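Poly(beta-D-mannuronate) C5 epimerase (PDB 4NK6) epimerises beta-D-mannuronate to alpha-L-guluronate within the alginate polymer and helps shield the new chain from degradation on its way through the periplasm. Local coordinates at residues I367-E379 and D407-G419. Residues are numbered along the deposited sequence; the frame is centred on the assembly and turned at random.
Sequences IRVRNSVNIKLYE and DPFDAQVSLIMVG
Ser414 OG takes the backbone N-H of Asn374 in a nearly straight hydrogen bond, 3.0 Å from N to OG, and lies 2.6 Å from a water that donates a hydrogen bond to Asn374 OD1. A chi1 of 76° tucks OG back over the Ser414 backbone, flanked by its N and its carbonyl carbon, reaching the turn where 367-379 bends into its second strand. Val373 lies against the same hydroxyl through CB. Beyond this turn, strands 375-378 and 414-418 run parallel, 16° apart, joined by alternating backbone hydrogen bonds from Ile375 N to Ser414 O through to Glu379 N to Val418 O; the Leu377 N to Ile416 O bond measures 2.8 Å. These are successive coils of the right-handed parallel beta-helix, and strand 353-355 continues the ladder beyond 375-378, as 437-441 does beyond 414-418. Ile375, Leu377, Leu415 and Met417 share the buried face. Here the side chains of Leu377 and Met417 run alongside each other in the same direction, with CD1 of Leu377 4.1 Å from Met417 CG. On the other face Val418 presses CB over one face of the Tyr378 ring, nearer its CD2-CE2 side than its centre, in a CH-pi contact 3.8 Å from the centroid; Val418 CG2, anti to its own carbonyl carbon, reaches toward the hydroxyl end of the ring. Tyr378 OH is hydrogen-bonded to Glu24. At the other end, Asn371 lays OD1 3.3 Å from Ala411 CA while its ND2 bonds Glu348, and a water donates to Asn371 O and accepts from Asp410 N, linking the two backbones.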
# COMPACT_ATOMS: atom_id res chain seq x y z
N ILE A 367 0.55 13.77 17.99
CA ILE A 367 1.13 12.43 18.05
C ILE A 367 0.51 11.66 19.22
O ILE A 367 0.62 12.07 20.38
CB ILE A 367 2.66 12.49 18.25
CG1 ILE A 367 3.33 13.19 17.06
CG2 ILE A 367 3.24 11.08 18.44
CD1 ILE A 367 4.82 13.54 17.29
N ARG A 368 -0.16 10.56 18.92
CA ARG A 368 -0.75 9.74 19.97
C ARG A 368 -0.06 8.39 20.07
O ARG A 368 0.19 7.73 19.06
CB ARG A 368 -2.27 9.57 19.77
CG ARG A 368 -2.91 8.68 20.85
CD ARG A 368 -4.43 8.91 20.96
NE ARG A 368 -5.17 8.43 19.79
CZ ARG A 368 -5.77 7.24 19.72
NH1 ARG A 368 -6.45 6.91 18.63
NH2 ARG A 368 -5.70 6.39 20.74
N VAL A 369 0.26 7.98 21.29
CA VAL A 369 0.97 6.73 21.53
C VAL A 369 0.19 5.89 22.52
O VAL A 369 0.04 6.29 23.67
CB VAL A 369 2.38 6.97 22.11
CG1 VAL A 369 3.10 5.65 22.31
CG2 VAL A 369 3.19 7.90 21.20
N ARG A 370 -0.31 4.74 22.08
CA ARG A 370 -1.10 3.88 22.95
C ARG A 370 -0.38 2.55 23.14
O ARG A 370 0.03 1.92 22.17
CB ARG A 370 -2.50 3.64 22.35
CG ARG A 370 -3.47 2.88 23.29
CD ARG A 370 -4.79 2.53 22.59
NE ARG A 370 -4.68 1.34 21.73
CZ ARG A 370 -5.66 0.89 20.95
NH1 ARG A 370 -5.48 -0.21 20.22
NH2 ARG A 370 -6.83 1.52 20.91
N ASN A 371 -0.21 2.14 24.40
CA ASN A 371 0.34 0.82 24.74
C ASN A 371 1.65 0.51 24.04
O ASN A 371 1.88 -0.63 23.64
CB ASN A 371 -0.66 -0.30 24.40
CG ASN A 371 -1.88 -0.29 25.31
OD1 ASN A 371 -1.82 0.15 26.45
ND2 ASN A 371 -2.99 -0.81 24.80
N SER A 372 2.51 1.51 23.88
CA SER A 372 3.78 1.33 23.19
C SER A 372 4.94 1.80 24.07
O SER A 372 4.89 2.89 24.64
CB SER A 372 3.78 2.10 21.87
OG SER A 372 2.63 1.79 21.11
N VAL A 373 6.00 1.00 24.16
CA VAL A 373 7.17 1.39 24.95
C VAL A 373 8.39 1.73 24.10
O VAL A 373 8.49 1.31 22.95
CB VAL A 373 7.56 0.32 26.00
CG1 VAL A 373 6.46 0.16 27.04
CG2 VAL A 373 7.89 -1.00 25.32
N ASN A 374 9.32 2.49 24.68
CA ASN A 374 10.58 2.85 24.03
C ASN A 374 10.35 3.63 22.74
O ASN A 374 11.03 3.40 21.73
CB ASN A 374 11.45 1.63 23.77
CG ASN A 374 11.82 0.90 25.04
OD1 ASN A 374 12.09 1.53 26.07
ND2 ASN A 374 11.82 -0.42 24.98
N ILE A 375 9.38 4.53 22.77
CA ILE A 375 9.13 5.42 21.66
C ILE A 375 10.05 6.63 21.78
O ILE A 375 10.13 7.25 22.84
CB ILE A 375 7.66 5.87 21.64
CG1 ILE A 375 6.75 4.65 21.43
CG2 ILE A 375 7.41 6.90 20.54
CD1 ILE A 375 7.13 3.80 20.22
N LYS A 376 10.78 6.94 20.72
CA LYS A 376 11.65 8.10 20.72
C LYS A 376 11.07 9.21 19.86
O LYS A 376 10.80 9.02 18.68
CB LYS A 376 13.06 7.72 20.27
CG LYS A 376 13.72 6.70 21.20
CD LYS A 376 15.11 6.28 20.74
CE LYS A 376 15.73 5.30 21.73
NZ LYS A 376 17.06 4.80 21.26
N LEU A 377 10.83 10.36 20.48
CA LEU A 377 10.27 11.51 19.78
C LEU A 377 11.32 12.60 19.73
O LEU A 377 11.50 13.35 20.70
CB LEU A 377 9.00 12.01 20.48
CG LEU A 377 7.84 11.01 20.64
CD1 LEU A 377 6.62 11.67 21.27
CD2 LEU A 377 7.45 10.37 19.32
N TYR A 378 12.04 12.68 18.62
CA TYR A 378 13.14 13.63 18.50
C TYR A 378 12.83 14.74 17.49
O TYR A 378 12.45 14.47 16.35
CB TYR A 378 14.43 12.92 18.10
CG TYR A 378 15.19 12.26 19.24
CD1 TYR A 378 14.69 11.15 19.89
CD2 TYR A 378 16.43 12.76 19.65
CE1 TYR A 378 15.40 10.54 20.94
CE2 TYR A 378 17.14 12.16 20.70
CZ TYR A 378 16.61 11.05 21.33
OH TYR A 378 17.30 10.45 22.37
N GLU A 379 12.99 15.98 17.94
CA GLU A 379 12.88 17.16 17.08
C GLU A 379 11.53 17.31 16.38
O GLU A 379 11.43 18.03 15.39
CB GLU A 379 14.01 17.19 16.04
CG GLU A 379 15.43 17.18 16.63
CD GLU A 379 15.70 18.36 17.55
OE1 GLU A 379 15.14 19.44 17.31
OE2 GLU A 379 16.48 18.20 18.51
N ASP A 407 -2.40 -10.96 17.87
CA ASP A 407 -1.88 -9.62 18.15
C ASP A 407 -1.79 -9.36 19.65
O ASP A 407 -2.60 -8.61 20.21
CB ASP A 407 -2.76 -8.57 17.47
CG ASP A 407 -2.87 -8.77 15.97
OD1 ASP A 407 -1.82 -8.91 15.31
OD2 ASP A 407 -4.01 -8.81 15.46
N PRO A 408 -0.80 -9.97 20.32
CA PRO A 408 -0.65 -9.71 21.76
C PRO A 408 -0.25 -8.27 22.01
O PRO A 408 0.30 -7.61 21.13
CB PRO A 408 0.46 -10.67 22.18
CG PRO A 408 1.20 -10.99 20.92
CD PRO A 408 0.19 -10.95 19.83
N PHE A 409 -0.54 -7.78 23.21
CA PHE A 409 -0.29 -6.39 23.56
C PHE A 409 0.09 -6.31 25.02
O PHE A 409 -0.12 -7.26 25.78
CB PHE A 409 -1.55 -5.55 23.33
CG PHE A 409 -2.59 -5.74 24.40
CD1 PHE A 409 -3.44 -6.83 24.38
CD2 PHE A 409 -2.71 -4.82 25.44
CE1 PHE A 409 -4.40 -7.01 25.36
CE2 PHE A 409 -3.66 -5.00 26.43
CZ PHE A 409 -4.51 -6.09 26.39
N ASP A 410 0.64 -5.18 25.43
CA ASP A 410 0.92 -4.93 26.83
C ASP A 410 0.58 -3.49 27.20
O ASP A 410 1.03 -2.54 26.54
CB ASP A 410 2.39 -5.25 27.15
CG ASP A 410 2.70 -5.07 28.62
OD1 ASP A 410 1.83 -5.39 29.46
OD2 ASP A 410 3.82 -4.61 28.94
N ALA A 411 -0.23 -3.33 28.24
CA ALA A 411 -0.75 -2.02 28.64
C ALA A 411 0.29 -1.16 29.36
O ALA A 411 0.12 -0.83 30.53
CB ALA A 411 -2.01 -2.18 29.49
N GLN A 412 1.37 -0.81 28.67
CA GLN A 412 2.37 0.10 29.21
C GLN A 412 2.76 1.11 28.14
O GLN A 412 2.78 0.79 26.94
CB GLN A 412 3.61 -0.66 29.70
CG GLN A 412 3.32 -1.73 30.73
CD GLN A 412 4.45 -1.91 31.72
OE1 GLN A 412 4.68 -1.06 32.59
NE2 GLN A 412 5.17 -3.02 31.60
N VAL A 413 3.06 2.33 28.57
CA VAL A 413 3.52 3.36 27.65
C VAL A 413 4.78 4.03 28.19
O VAL A 413 4.86 4.37 29.37
CB VAL A 413 2.40 4.40 27.34
CG1 VAL A 413 2.06 5.26 28.56
CG2 VAL A 413 2.77 5.26 26.14
N SER A 414 5.79 4.17 27.35
CA SER A 414 6.96 4.93 27.75
C SER A 414 7.59 5.64 26.56
O SER A 414 7.59 5.12 25.44
CB SER A 414 7.99 4.05 28.44
OG SER A 414 8.67 3.26 27.49
N LEU A 415 8.12 6.83 26.80
CA LEU A 415 8.78 7.53 25.72
C LEU A 415 9.89 8.46 26.17
O LEU A 415 10.03 8.77 27.36
CB LEU A 415 7.76 8.25 24.84
CG LEU A 415 6.64 9.03 25.51
CD1 LEU A 415 7.08 10.44 25.79
CD2 LEU A 415 5.40 9.01 24.63
N ILE A 416 10.70 8.85 25.20
CA ILE A 416 11.77 9.81 25.39
C ILE A 416 11.54 10.92 24.38
O ILE A 416 11.38 10.66 23.18
CB ILE A 416 13.14 9.15 25.17
CG1 ILE A 416 13.38 8.09 26.25
CG2 ILE A 416 14.25 10.18 25.18
CD1 ILE A 416 14.66 7.29 26.08
N MET A 417 11.45 12.15 24.87
CA MET A 417 11.26 13.30 24.00
C MET A 417 12.47 14.22 24.09
O MET A 417 12.89 14.59 25.19
CB MET A 417 9.99 14.07 24.38
CG MET A 417 8.72 13.23 24.38
SD MET A 417 7.24 14.23 24.64
CE MET A 417 7.56 15.55 23.49
N VAL A 418 13.04 14.56 22.93
CA VAL A 418 14.21 15.45 22.86
C VAL A 418 13.97 16.52 21.80
O VAL A 418 13.64 16.21 20.65
CB VAL A 418 15.51 14.67 22.52
CG1 VAL A 418 16.68 15.64 22.25
CG2 VAL A 418 15.88 13.69 23.62
N GLY A 419 14.11 17.78 22.19
CA GLY A 419 14.06 18.87 21.23
C GLY A 419 12.69 19.07 20.61
O GLY A 419 11.68 18.62 21.15
O HOH W 1 1.51 -3.38 23.38
O HOH W 2 10.27 1.51 28.49